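Local coordinates for excinuclease ABC, subunit A. (Deinococcus radiodurans, PDB 2VF7), which probably recognises damaged DNA in nucleotide excision repair as a zinc-containing, ATP-hydrolysing dimer of the UvrA family, at residues D195-L200 and R216-F221; L263-N268 and K276-Y281; D448-V453 and E471-V476; G482-A487 and G763-D768. The protein carries 1 engineered substitution. All blocks are in the same frame, centred on the assembly; numbering follows the deposited sequence.

Contact 1 of 4, residues D195-L200 and R216-F221; sequences DILVTL and RHWILF
Leu197 reaches from helix 187-199 to Ile219 and Trp218 on helix 213-221. Its CB points at the second helix, and CG lies anti to the carbonyl carbon (chi1 -58°), which carries the branch point outward; from there the two methyls part. CD1 meets CD1 of Ile219, methyl against methyl at 3.9 Å. CD2 takes the other partner, approaching the edge of the indole close to its plane, 4.3 Å from Trp218 CZ3. Leu197 and Ile219 cross obliquely and touch by their terminal methyls.

One turn on, Leu200 sends its CD1 to the same corner of the indole, 3.9 Å from Trp218 CH2, with its chain at roughly a right angle to that of the tryptophan. The benzo end of the indole thus receives one methyl from each leucine, while the indole N-H, NE1, on the pyrrole ring is hydrogen-bonded to Glu224 OE1. No hydrogen bond crosses between 195-200 and 216-221; Leu197 CA and Ile219 CA are 8.8 Å apart, and the meeting is apolar. Both segments belong to the UvrA DNA-binding domain. Around them, Phe255 stacks on Trp218 and also touches Leu197, Trp208 lies against Ile219, and strand 227-230 brings Val228 to Leu200.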
loop_
_atom_site.group_PDB
_atom_site.type_symbol
_atom_site.label_atom_id
_atom_site.label_comp_id
_atom_site.label_asym_id
_atom_site.label_seq_id
_atom_site.Cartn_x
_atom_site.Cartn_y
_atom_site.Cartn_z
ATOM N N ASP A 195 22.554 32.333 -12.108
ATOM C CA ASP A 195 22.298 32.620 -13.528
ATOM C C ASP A 195 20.962 33.279 -13.802
ATOM O O ASP A 195 20.812 34.001 -14.813
ATOM C CB ASP A 195 22.550 31.400 -14.432
ATOM C CG ASP A 195 24.056 31.085 -14.563
ATOM O OD1 ASP A 195 24.881 31.973 -14.240
ATOM O OD2 ASP A 195 24.413 29.971 -14.984
ATOM N N ILE A 196 19.998 33.065 -12.905
ATOM C CA ILE A 196 18.732 33.794 -12.990
ATOM C C ILE A 196 18.991 35.273 -12.727
ATOM O O ILE A 196 18.528 36.122 -13.499
ATOM C CB ILE A 196 17.608 33.200 -12.063
ATOM C CG1 ILE A 196 17.149 31.851 -12.597
ATOM C CG2 ILE A 196 16.391 34.169 -11.931
ATOM C CD1 ILE A 196 16.358 31.104 -11.634
ATOM N N LEU A 197 19.731 35.582 -11.659
ATOM C CA LEU A 197 20.131 36.962 -11.364
ATOM C C LEU A 197 20.901 37.686 -12.467
ATOM O O LEU A 197 20.730 38.893 -12.602
ATOM C CB LEU A 197 20.904 37.072 -10.032
ATOM C CG LEU A 197 20.253 36.600 -8.716
ATOM C CD1 LEU A 197 21.124 36.919 -7.505
ATOM C CD2 LEU A 197 18.853 37.198 -8.556
ATOM N N VAL A 198 21.741 36.998 -13.254
ATOM C CA VAL A 198 22.477 37.699 -14.333
ATOM C C VAL A 198 21.556 38.080 -15.488
ATOM O O VAL A 198 21.746 39.155 -16.094
ATOM C CB VAL A 198 23.786 36.974 -14.852
ATOM C CG1 VAL A 198 24.565 36.326 -13.697
ATOM C CG2 VAL A 198 23.475 35.960 -15.882
ATOM N N THR A 199 20.545 37.241 -15.764
ATOM C CA THR A 199 19.480 37.557 -16.744
ATOM C C THR A 199 18.711 38.803 -16.282
ATOM O O THR A 199 18.378 39.692 -17.064
ATOM C CB THR A 199 18.505 36.328 -16.937
ATOM O OG1 THR A 199 19.166 35.315 -17.687
ATOM C CG2 THR A 199 17.234 36.696 -17.664
ATOM N N LEU A 200 18.434 38.863 -14.991
ATOM C CA LEU A 200 17.712 39.989 -14.434
ATOM C C LEU A 200 18.559 41.258 -14.332
ATOM O O LEU A 200 18.030 42.297 -13.967
ATOM C CB LEU A 200 17.156 39.640 -13.056
ATOM C CG LEU A 200 15.980 38.684 -12.953
ATOM C CD1 LEU A 200 15.652 38.533 -11.486
ATOM C CD2 LEU A 200 14.786 39.233 -13.738
ATOM N N ARG A 216 19.622 43.667 -2.052
ATOM C CA ARG A 216 19.980 42.647 -1.060
ATOM C C ARG A 216 18.735 42.105 -0.355
ATOM O O ARG A 216 18.584 40.897 -0.211
ATOM C CB ARG A 216 21.058 43.122 -0.085
ATOM C CG ARG A 216 22.319 43.610 -0.831
ATOM C CD ARG A 216 23.495 43.968 0.075
ATOM N NE ARG A 216 23.029 44.354 1.387
ATOM C CZ ARG A 216 22.944 45.597 1.815
ATOM N NH1 ARG A 216 23.313 46.599 1.041
ATOM N NH2 ARG A 216 22.488 45.824 3.025
ATOM N N HIS A 217 17.824 42.997 0.014
ATOM C CA HIS A 217 16.551 42.597 0.593
ATOM C C HIS A 217 15.738 41.677 -0.328
ATOM O O HIS A 217 15.289 40.608 0.099
ATOM C CB HIS A 217 15.728 43.828 0.963
ATOM C CG HIS A 217 14.646 43.544 1.956
ATOM N ND1 HIS A 217 13.318 43.440 1.601
ATOM C CD2 HIS A 217 14.698 43.325 3.293
ATOM C CE1 HIS A 217 12.599 43.170 2.675
ATOM N NE2 HIS A 217 13.412 43.098 3.716
ATOM N N TRP A 218 15.551 42.093 -1.580
ATOM C CA TRP A 218 14.798 41.316 -2.582
ATOM C C TRP A 218 15.313 39.887 -2.737
ATOM O O TRP A 218 14.569 38.924 -2.570
ATOM C CB TRP A 218 14.853 42.029 -3.930
ATOM C CG TRP A 218 13.882 41.512 -4.920
ATOM C CD1 TRP A 218 12.583 41.892 -5.054
ATOM C CD2 TRP A 218 14.121 40.526 -5.930
ATOM N NE1 TRP A 218 11.989 41.203 -6.078
ATOM C CE2 TRP A 218 12.910 40.359 -6.640
ATOM C CE3 TRP A 218 15.239 39.774 -6.312
ATOM C CZ2 TRP A 218 12.776 39.461 -7.700
ATOM C CZ3 TRP A 218 15.107 38.878 -7.372
ATOM C CH2 TRP A 218 13.881 38.736 -8.057
ATOM N N ILE A 219 16.602 39.760 -3.039
ATOM C CA ILE A 219 17.266 38.471 -3.204
ATOM C C ILE A 219 16.982 37.517 -2.041
ATOM O O ILE A 219 16.677 36.334 -2.238
ATOM C CB ILE A 219 18.793 38.684 -3.400
ATOM C CG1 ILE A 219 19.027 39.435 -4.714
ATOM C CG2 ILE A 219 19.563 37.359 -3.356
ATOM C CD1 ILE A 219 20.445 39.832 -4.969
ATOM N N LEU A 220 17.093 38.064 -0.832
ATOM C CA LEU A 220 16.970 37.317 0.419
ATOM C C LEU A 220 15.525 37.072 0.878
ATOM O O LEU A 220 15.234 36.005 1.402
ATOM C CB LEU A 220 17.753 38.044 1.511
ATOM C CG LEU A 220 19.145 37.617 1.983
ATOM C CD1 LEU A 220 20.030 36.935 0.929
ATOM C CD2 LEU A 220 19.855 38.835 2.572
ATOM N N PHE A 221 14.624 38.035 0.673
ATOM C CA PHE A 221 13.293 37.994 1.311
ATOM C C PHE A 221 12.021 37.984 0.418
ATOM O O PHE A 221 10.923 37.672 0.917
ATOM C CB PHE A 221 13.182 39.069 2.404
ATOM C CG PHE A 221 14.233 38.942 3.485
ATOM C CD1 PHE A 221 14.125 37.974 4.479
ATOM C CD2 PHE A 221 15.338 39.795 3.503
ATOM C CE1 PHE A 221 15.104 37.855 5.484
ATOM C CE2 PHE A 221 16.323 39.690 4.503
ATOM C CZ PHE A 221 16.209 38.714 5.495
#

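Contact 2 of 4, residues L263-N268 and K276-Y281; sequences LHTFAN and KRVQGY
In Thr265, OG1 lies beside the backbone N (chi1 -53°), which leaves the methyl CG2 anti to it and facing Val278; in Phe266, CG anti to the backbone N (chi1 -178°) places the ring edge at Gln279. Thr265 CG2 meets Val278 CG2 at 3.5 Å, tighter than usual for two carbons. Val278 itself has a chi1 of 139°, away from a staggered position, which suggests some strain in the fit. Its other methyl, CG1, comes within 3.8 Å of Phe266 CB. Thr265 OG1 is turned to its own helix, where it bonds to His261 O.

These residues join two helices, 258-268 and 272-278, that form a helical hairpin closed by a short turn, within the UvrA DNA-binding domain. Phe266 CA and Val278 CA are 6.4 Å apart, close enough for short side chains to fill the interface. An alanine in place of Val278 would probably leave the Thr265 methyl and Phe266 CB without their partners and open a gap between the helices.

The Phe266 ring, near Lys275 in a cation-pi contact and meeting Tyr161, lies about 13 Å from a bound zinc ion. At its edge CE1 approaches the amide carbon CD of Gln279 at 3.8 Å, the ring and amide planes 77° apart.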
loop_
_atom_site.group_PDB
_atom_site.type_symbol
_atom_site.label_atom_id
_atom_site.label_comp_id
_atom_site.label_asym_id
_atom_site.label_seq_id
_atom_site.Cartn_x
_atom_site.Cartn_y
_atom_site.Cartn_z
ATOM N N LEU A 263 13.084 27.704 3.960
ATOM C CA LEU A 263 11.897 27.292 4.702
ATOM C C LEU A 263 11.119 26.169 3.992
ATOM O O LEU A 263 10.520 25.318 4.655
ATOM C CB LEU A 263 10.982 28.490 4.986
ATOM C CG LEU A 263 11.467 29.716 5.776
ATOM C CD1 LEU A 263 10.273 30.604 6.067
ATOM C CD2 LEU A 263 12.184 29.363 7.084
ATOM N N HIS A 264 11.111 26.177 2.662
ATOM C CA HIS A 264 10.498 25.089 1.911
ATOM C C HIS A 264 11.321 23.823 2.102
ATOM O O HIS A 264 10.766 22.743 2.259
ATOM C CB HIS A 264 10.372 25.409 0.409
ATOM C CG HIS A 264 9.615 24.372 -0.376
ATOM N ND1 HIS A 264 10.125 23.116 -0.649
ATOM C CD2 HIS A 264 8.384 24.408 -0.945
ATOM C CE1 HIS A 264 9.238 22.424 -1.346
ATOM N NE2 HIS A 264 8.174 23.187 -1.542
ATOM N N THR A 265 12.644 23.950 2.074
ATOM C CA THR A 265 13.487 22.787 2.271
ATOM C C THR A 265 13.294 22.222 3.677
ATOM O O THR A 265 13.166 21.014 3.845
ATOM C CB THR A 265 14.965 23.078 1.968
ATOM O OG1 THR A 265 15.073 23.660 0.664
ATOM C CG2 THR A 265 15.783 21.792 1.982
ATOM N N PHE A 266 13.252 23.094 4.680
ATOM C CA PHE A 266 13.034 22.658 6.058
ATOM C C PHE A 266 11.728 21.878 6.230
ATOM O O PHE A 266 11.699 20.869 6.927
ATOM C CB PHE A 266 13.053 23.856 7.023
ATOM C CG PHE A 266 12.869 23.478 8.486
ATOM C CD1 PHE A 266 13.956 23.054 9.258
ATOM C CD2 PHE A 266 11.618 23.556 9.089
ATOM C CE1 PHE A 266 13.806 22.718 10.605
ATOM C CE2 PHE A 266 11.452 23.212 10.440
ATOM C CZ PHE A 266 12.554 22.796 11.197
ATOM N N ALA A 267 10.662 22.351 5.599
ATOM C CA ALA A 267 9.328 21.897 5.923
ATOM C C ALA A 267 8.956 20.597 5.237
ATOM O O ALA A 267 7.998 19.927 5.659
ATOM C CB ALA A 267 8.310 22.980 5.575
ATOM N N ASN A 268 9.725 20.238 4.201
ATOM C CA ASN A 268 9.248 19.336 3.147
ATOM C C ASN A 268 10.159 18.193 2.760
ATOM O O ASN A 268 9.691 17.214 2.181
ATOM C CB ASN A 268 8.905 20.135 1.879
ATOM C CG ASN A 268 7.644 20.968 2.033
ATOM O OD1 ASN A 268 6.533 20.434 2.060
ATOM N ND2 ASN A 268 7.809 22.283 2.143
ATOM N N LYS A 276 19.400 19.173 8.261
ATOM C CA LYS A 276 20.421 19.624 9.189
ATOM C C LYS A 276 21.302 20.724 8.584
ATOM O O LYS A 276 21.779 21.595 9.304
ATOM C CB LYS A 276 21.263 18.432 9.658
ATOM C CG LYS A 276 21.686 18.509 11.122
ATOM C CD LYS A 276 21.664 17.135 11.795
ATOM C CE LYS A 276 22.094 17.235 13.269
ATOM N NZ LYS A 276 21.944 15.955 14.036
ATOM N N ARG A 277 21.510 20.678 7.267
ATOM C CA ARG A 277 22.277 21.710 6.551
ATOM C C ARG A 277 21.506 23.026 6.560
ATOM O O ARG A 277 21.997 24.046 7.044
ATOM C CB ARG A 277 22.545 21.289 5.102
ATOM C CG ARG A 277 23.322 22.310 4.310
ATOM C CD ARG A 277 22.928 22.292 2.842
ATOM N NE ARG A 277 23.557 23.408 2.129
ATOM C CZ ARG A 277 22.918 24.465 1.615
ATOM N NH1 ARG A 277 21.583 24.566 1.694
ATOM N NH2 ARG A 277 23.625 25.422 0.999
ATOM N N VAL A 278 20.295 22.963 6.005
ATOM C CA VAL A 278 19.307 24.046 5.996
ATOM C C VAL A 278 19.146 24.736 7.364
ATOM O O VAL A 278 19.090 25.967 7.456
ATOM C CB VAL A 278 17.966 23.490 5.411
ATOM C CG1 VAL A 278 16.742 23.984 6.142
ATOM C CG2 VAL A 278 17.890 23.788 3.917
ATOM N N GLN A 279 19.121 23.929 8.418
ATOM C CA GLN A 279 18.944 24.418 9.775
ATOM C C GLN A 279 20.128 25.258 10.257
ATOM O O GLN A 279 19.978 26.052 11.166
ATOM C CB GLN A 279 18.685 23.245 10.720
ATOM C CG GLN A 279 17.614 23.498 11.773
ATOM C CD GLN A 279 17.100 22.209 12.407
ATOM O OE1 GLN A 279 17.344 21.103 11.898
ATOM N NE2 GLN A 279 16.384 22.345 13.527
ATOM N N GLY A 280 21.296 25.085 9.637
ATOM C CA GLY A 280 22.455 25.939 9.916
ATOM C C GLY A 280 22.308 27.410 9.505
ATOM O O GLY A 280 23.072 28.262 9.961
ATOM N N TYR A 281 21.337 27.706 8.642
ATOM C CA TYR A 281 21.086 29.073 8.159
ATOM C C TYR A 281 19.798 29.654 8.741
ATOM O O TYR A 281 19.252 30.638 8.218
ATOM C CB TYR A 281 21.024 29.089 6.626
ATOM C CG TYR A 281 22.147 28.310 5.992
ATOM C CD1 TYR A 281 23.392 28.901 5.777
ATOM C CD2 TYR A 281 21.976 26.971 5.621
ATOM C CE1 TYR A 281 24.433 28.185 5.201
ATOM C CE2 TYR A 281 23.022 26.245 5.048
ATOM C CZ TYR A 281 24.243 26.867 4.844
ATOM O OH TYR A 281 25.291 26.172 4.285
#

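Contact 3 of 4, residues D448-V453 and E471-V476; sequences DWLVDV and EGLKHV
Strand 449-453 is extended, while 471-475 is wound into 3-10 turns, with Val476 N bonded to Leu473 O at 3.2 Å. The two face each other with Asp452 and Leu473 nearest, 8.5 Å between their CA atoms, a spacing that only side chains bridge. The strand belongs to the mixed sheet of the first P-loop ATPase core of this ABC protein: it runs parallel to strand 38-42, which leads to the Walker A residues around ADP, and antiparallel to the edge strand 464-468. The 3-10 segment follows that edge strand and folds back over one face of the sheet.

Leu473 carries the contact from the turn. A chi1 of -167° swings its CG to the side opposite its backbone N and toward the strand, where the two methyls reach alternate residues. CD2 meets CD2 of Leu450 at 3.9 Å, the two leucines crossing at about a right angle. CD1 sits 4.1 Å from Asp452 CB and so packs on the aliphatic root of a buried acid.

The carboxylate is well supplied with partners: Asp452 OD2 bonds to the hydroxyls of Thr42 and Thr481, and OD1 to that of Ser479. Three hydroxyls would probably stabilise a buried charge; the Asp452 side chain lies about 9 Å from the bound ADP. The turn has its own surface pairing: Lys474 NZ makes a salt bridge to Glu471 OE1 at 3.2 Å, approaching from above the carboxylate plane, 47° out of it.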
loop_
_atom_site.group_PDB
_atom_site.type_symbol
_atom_site.label_atom_id
_atom_site.label_comp_id
_atom_site.label_asym_id
_atom_site.label_seq_id
_atom_site.Cartn_x
_atom_site.Cartn_y
_atom_site.Cartn_z
ATOM N N ASP A 448 5.936 -24.570 24.414
ATOM C CA ASP A 448 5.142 -25.739 24.047
ATOM C C ASP A 448 5.946 -26.644 23.103
ATOM O O ASP A 448 5.887 -27.869 23.200
ATOM C CB ASP A 448 3.824 -25.309 23.379
ATOM C CG ASP A 448 2.874 -24.552 24.335
ATOM O OD1 ASP A 448 2.321 -23.490 23.953
ATOM O OD2 ASP A 448 2.663 -25.026 25.461
ATOM N N TRP A 449 6.701 -26.025 22.202
ATOM C CA TRP A 449 7.445 -26.726 21.163
ATOM C C TRP A 449 8.739 -25.945 20.897
ATOM O O TRP A 449 8.807 -24.724 21.125
ATOM C CB TRP A 449 6.576 -26.767 19.905
ATOM C CG TRP A 449 7.018 -27.622 18.731
ATOM C CD1 TRP A 449 7.783 -27.222 17.677
ATOM C CD2 TRP A 449 6.626 -28.977 18.444
ATOM N NE1 TRP A 449 7.932 -28.246 16.776
ATOM C CE2 TRP A 449 7.220 -29.333 17.216
ATOM C CE3 TRP A 449 5.847 -29.927 19.117
ATOM C CZ2 TRP A 449 7.076 -30.596 16.652
ATOM C CZ3 TRP A 449 5.706 -31.188 18.559
ATOM C CH2 TRP A 449 6.325 -31.513 17.337
ATOM N N LEU A 450 9.772 -26.643 20.427
ATOM C CA LEU A 450 10.991 -25.950 20.048
ATOM C C LEU A 450 11.669 -26.494 18.801
ATOM O O LEU A 450 11.672 -27.683 18.559
ATOM C CB LEU A 450 11.949 -25.840 21.246
ATOM C CG LEU A 450 13.132 -26.753 21.469
ATOM C CD1 LEU A 450 14.272 -26.433 20.498
ATOM C CD2 LEU A 450 13.584 -26.564 22.905
ATOM N N VAL A 451 12.220 -25.590 18.002
ATOM C CA VAL A 451 12.977 -25.942 16.801
ATOM C C VAL A 451 14.451 -25.534 16.964
ATOM O O VAL A 451 14.771 -24.337 16.960
ATOM C CB VAL A 451 12.399 -25.248 15.554
ATOM C CG1 VAL A 451 13.001 -25.836 14.295
ATOM C CG2 VAL A 451 10.853 -25.332 15.527
ATOM N N ASP A 452 15.333 -26.529 17.106
ATOM C CA ASP A 452 16.773 -26.273 17.275
ATOM C C ASP A 452 17.498 -26.424 15.949
ATOM O O ASP A 452 17.460 -27.487 15.312
ATOM C CB ASP A 452 17.404 -27.179 18.355
ATOM C CG ASP A 452 18.701 -26.597 18.933
ATOM O OD1 ASP A 452 19.742 -27.307 18.930
ATOM O OD2 ASP A 452 18.686 -25.432 19.406
ATOM N N VAL A 453 18.163 -25.345 15.554
ATOM C CA VAL A 453 18.747 -25.205 14.226
ATOM C C VAL A 453 20.294 -25.315 14.243
ATOM O O VAL A 453 20.969 -24.726 15.093
ATOM C CB VAL A 453 18.293 -23.867 13.553
ATOM C CG1 VAL A 453 18.992 -23.649 12.248
ATOM C CG2 VAL A 453 16.790 -23.849 13.316
ATOM N N GLU A 471 11.461 -31.153 26.347
ATOM C CA GLU A 471 12.001 -32.286 27.104
ATOM C C GLU A 471 12.686 -33.366 26.258
ATOM O O GLU A 471 13.509 -34.130 26.770
ATOM C CB GLU A 471 10.910 -32.915 27.986
ATOM C CG GLU A 471 10.523 -32.071 29.213
ATOM C CD GLU A 471 11.513 -32.201 30.374
ATOM O OE1 GLU A 471 11.641 -33.312 30.946
ATOM O OE2 GLU A 471 12.158 -31.185 30.717
ATOM N N GLY A 472 12.346 -33.430 24.974
ATOM C CA GLY A 472 12.922 -34.420 24.064
ATOM C C GLY A 472 14.253 -34.007 23.456
ATOM O O GLY A 472 14.889 -34.792 22.750
ATOM N N LEU A 473 14.669 -32.771 23.719
ATOM C CA LEU A 473 15.978 -32.275 23.298
ATOM C C LEU A 473 17.079 -32.960 24.130
ATOM O O LEU A 473 18.261 -32.975 23.774
ATOM C CB LEU A 473 16.019 -30.753 23.459
ATOM C CG LEU A 473 17.123 -29.892 22.837
ATOM C CD1 LEU A 473 17.144 -29.985 21.319
ATOM C CD2 LEU A 473 16.947 -28.460 23.267
ATOM N N LYS A 474 16.649 -33.548 25.238
ATOM C CA LYS A 474 17.507 -34.254 26.165
ATOM C C LYS A 474 18.087 -35.526 25.526
ATOM O O LYS A 474 19.008 -36.136 26.078
ATOM C CB LYS A 474 16.682 -34.556 27.424
ATOM C CG LYS A 474 17.332 -35.383 28.511
ATOM C CD LYS A 474 16.716 -35.082 29.890
ATOM C CE LYS A 474 15.197 -34.872 29.858
ATOM N NZ LYS A 474 14.732 -34.239 31.132
ATOM N N HIS A 475 17.571 -35.901 24.353
ATOM C CA HIS A 475 18.024 -37.103 23.650
ATOM C C HIS A 475 18.804 -36.815 22.356
ATOM O O HIS A 475 19.099 -37.728 21.586
ATOM C CB HIS A 475 16.838 -38.022 23.351
ATOM C CG HIS A 475 16.084 -38.466 24.567
ATOM N ND1 HIS A 475 14.773 -38.107 24.800
ATOM C CD2 HIS A 475 16.447 -39.255 25.607
ATOM C CE1 HIS A 475 14.364 -38.646 25.935
ATOM N NE2 HIS A 475 15.362 -39.347 26.446
ATOM N N VAL A 476 19.121 -35.546 22.109
ATOM C CA VAL A 476 19.934 -35.162 20.938
ATOM C C VAL A 476 21.212 -34.414 21.380
ATOM O O VAL A 476 21.155 -33.250 21.810
ATOM C CB VAL A 476 19.083 -34.485 19.778
ATOM C CG1 VAL A 476 17.667 -34.152 20.231
ATOM C CG2 VAL A 476 19.780 -33.271 19.145
#

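Contact 4 of 4, residues G482-A487 and G763-D768; sequences GQYLFA and GLHPAD
The loop that follows the Walker B strand 753-758 of the second ATPase core, by its position the D-loop of an ABC protein, comes up here against helix 480-487 of the first half, where Tyr484 meets Pro766 and Ala767. The His765 side chain lies about 8 Å from the ADP held by Ser47 and Lys49, which fits the way ABC ATPase cores pair, with the D-loop of one beside the P-loop of the other.

Tyr484 does most of the touching. Its CG stands anti to the carbonyl carbon (chi1 -78°), which sends the ring out from the helix and over the start of helix 766-781. Pro766 CB sits over one face, 3.9 Å from the ring centroid, in a CH-pi contact that lies nearer the rim at CD2. The rest of the ring carries on past the proline: CE1 is 3.7 Å from Ala767 CB, and the hydroxyl OH comes to 3.6 Å of Ala767 CA. His765 CE1 only comes to 4.4 Å of Tyr484 CD1, obliquely. The tyrosine hydroxyl is hydrogen-bonded to Glu770 OE1 and Arg489 NH2. A phenylalanine here would probably leave Glu770 and Arg489 without the hydroxyl that both bond to.

His765 caps the helix it precedes. Its side chain and that of Asp768 form a capping box: His765 N gives a bond of 3.1 Å to Asp768 OD2, which is also hydrogen-bonded to Ser45 OG, and Ala767 N reaches His765 ND1 at 3.1 Å, 30° out of the imidazole plane.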
loop_
_atom_site.group_PDB
_atom_site.type_symbol
_atom_site.label_atom_id
_atom_site.label_comp_id
_atom_site.label_asym_id
_atom_site.label_seq_id
_atom_site.Cartn_x
_atom_site.Cartn_y
_atom_site.Cartn_z
ATOM N N GLY A 482 20.568 -28.037 24.134
ATOM C CA GLY A 482 20.314 -29.169 25.023
ATOM C C GLY A 482 21.373 -29.379 26.087
ATOM O O GLY A 482 21.093 -29.969 27.128
ATOM N N GLN A 483 22.586 -28.892 25.833
ATOM C CA GLN A 483 23.700 -29.053 26.771
ATOM C C GLN A 483 23.624 -28.058 27.915
ATOM O O GLN A 483 23.834 -28.417 29.074
ATOM C CB GLN A 483 25.045 -28.914 26.061
ATOM C CG GLN A 483 25.422 -30.114 25.205
ATOM C CD GLN A 483 26.520 -29.791 24.212
ATOM O OE1 GLN A 483 27.307 -28.863 24.416
ATOM N NE2 GLN A 483 26.574 -30.550 23.124
ATOM N N TYR A 484 23.341 -26.804 27.584
ATOM C CA TYR A 484 23.125 -25.777 28.597
ATOM C C TYR A 484 21.852 -26.053 29.379
ATOM O O TYR A 484 21.806 -25.880 30.591
ATOM C CB TYR A 484 23.136 -24.377 27.959
ATOM C CG TYR A 484 24.552 -23.940 27.675
ATOM C CD1 TYR A 484 25.187 -24.306 26.491
ATOM C CD2 TYR A 484 25.285 -23.221 28.625
ATOM C CE1 TYR A 484 26.501 -23.951 26.244
ATOM C CE2 TYR A 484 26.608 -22.854 28.385
ATOM C CZ TYR A 484 27.207 -23.229 27.194
ATOM O OH TYR A 484 28.510 -22.878 26.942
ATOM N N LEU A 485 20.844 -26.543 28.673
ATOM C CA LEU A 485 19.516 -26.744 29.229
ATOM C C LEU A 485 19.450 -27.976 30.142
ATOM O O LEU A 485 18.788 -27.939 31.185
ATOM C CB LEU A 485 18.499 -26.838 28.076
ATOM C CG LEU A 485 17.047 -26.372 28.202
ATOM C CD1 LEU A 485 16.943 -24.874 28.398
ATOM C CD2 LEU A 485 16.282 -26.799 26.963
ATOM N N PHE A 486 20.152 -29.050 29.771
ATOM C CA PHE A 486 20.041 -30.331 30.486
ATOM C C PHE A 486 21.354 -30.970 30.963
ATOM O O PHE A 486 21.324 -31.839 31.837
ATOM C CB PHE A 486 19.270 -31.371 29.651
ATOM C CG PHE A 486 17.894 -30.934 29.229
ATOM C CD1 PHE A 486 16.934 -30.573 30.176
ATOM C CD2 PHE A 486 17.549 -30.905 27.879
ATOM C CE1 PHE A 486 15.660 -30.166 29.779
ATOM C CE2 PHE A 486 16.284 -30.509 27.479
ATOM C CZ PHE A 486 15.337 -30.144 28.430
ATOM N N ALA A 487 22.491 -30.575 30.395
ATOM C CA ALA A 487 23.757 -31.262 30.698
ATOM C C ALA A 487 24.738 -30.456 31.542
ATOM O O ALA A 487 25.815 -30.960 31.878
ATOM C CB ALA A 487 24.434 -31.756 29.422
ATOM N N GLY A 763 21.932 -10.996 21.060
ATOM C CA GLY A 763 21.819 -11.975 19.983
ATOM C C GLY A 763 22.807 -13.114 20.070
ATOM O O GLY A 763 23.093 -13.766 19.075
ATOM N N LEU A 764 23.334 -13.365 21.265
ATOM C CA LEU A 764 24.297 -14.436 21.465
ATOM C C LEU A 764 23.722 -15.614 22.236
ATOM O O LEU A 764 22.998 -15.447 23.223
ATOM C CB LEU A 764 25.574 -13.911 22.143
ATOM C CG LEU A 764 26.835 -13.649 21.297
ATOM C CD1 LEU A 764 26.562 -12.719 20.151
ATOM C CD2 LEU A 764 27.970 -13.097 22.147
ATOM N N HIS A 765 24.059 -16.808 21.762
ATOM C CA HIS A 765 23.700 -18.047 22.420
ATOM C C HIS A 765 24.542 -18.225 23.708
ATOM O O HIS A 765 25.664 -17.717 23.781
ATOM C CB HIS A 765 23.896 -19.189 21.423
ATOM C CG HIS A 765 23.363 -20.503 21.890
ATOM N ND1 HIS A 765 24.145 -21.433 22.542
ATOM C CD2 HIS A 765 22.131 -21.047 21.804
ATOM C CE1 HIS A 765 23.417 -22.492 22.839
ATOM N NE2 HIS A 765 22.189 -22.282 22.402
ATOM N N PRO A 766 23.995 -18.895 24.754
ATOM C CA PRO A 766 24.851 -19.192 25.910
ATOM C C PRO A 766 26.237 -19.746 25.546
ATOM O O PRO A 766 27.192 -19.468 26.251
ATOM C CB PRO A 766 24.026 -20.230 26.682
ATOM C CG PRO A 766 22.627 -19.844 26.391
ATOM C CD PRO A 766 22.604 -19.346 24.987
ATOM N N ALA A 767 26.334 -20.516 24.459
ATOM C CA ALA A 767 27.604 -21.083 24.012
ATOM C C ALA A 767 28.508 -20.038 23.361
ATOM O O ALA A 767 29.733 -20.147 23.440
ATOM C CB ALA A 767 27.373 -22.245 23.060
ATOM N N ASP A 768 27.905 -19.044 22.715
ATOM C CA ASP A 768 28.650 -17.980 22.054
ATOM C C ASP A 768 29.322 -17.083 23.087
ATOM O O ASP A 768 30.440 -16.632 22.875
ATOM C CB ASP A 768 27.742 -17.097 21.177
ATOM C CG ASP A 768 27.220 -17.794 19.905
ATOM O OD1 ASP A 768 27.916 -18.637 19.283
ATOM O OD2 ASP A 768 26.094 -17.447 19.497
#

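How the contacts relate
The four contacts fall into two distant groups on opposite sides of the chain's centre, and none has a hydrogen bond across. Contacts 1 and 2, about 20 Å apart between centres, pair helices within the UvrA DNA-binding domain; both are partly buried and rest mainly on apolar side chains, with one ring edge on an amide in contact 2. Contacts 3 and 4 belong to the ATPase cores and touch directly, Leu473 CD2 lying 3.7 Å from Gly482 N. Contact 3 is the fully buried one and stays inside the first core, whereas contact 4 joins residues some 280 apart. Near the nucleotide, polar groups accompany the packing: a buried acid in one, a capped helix start in the other.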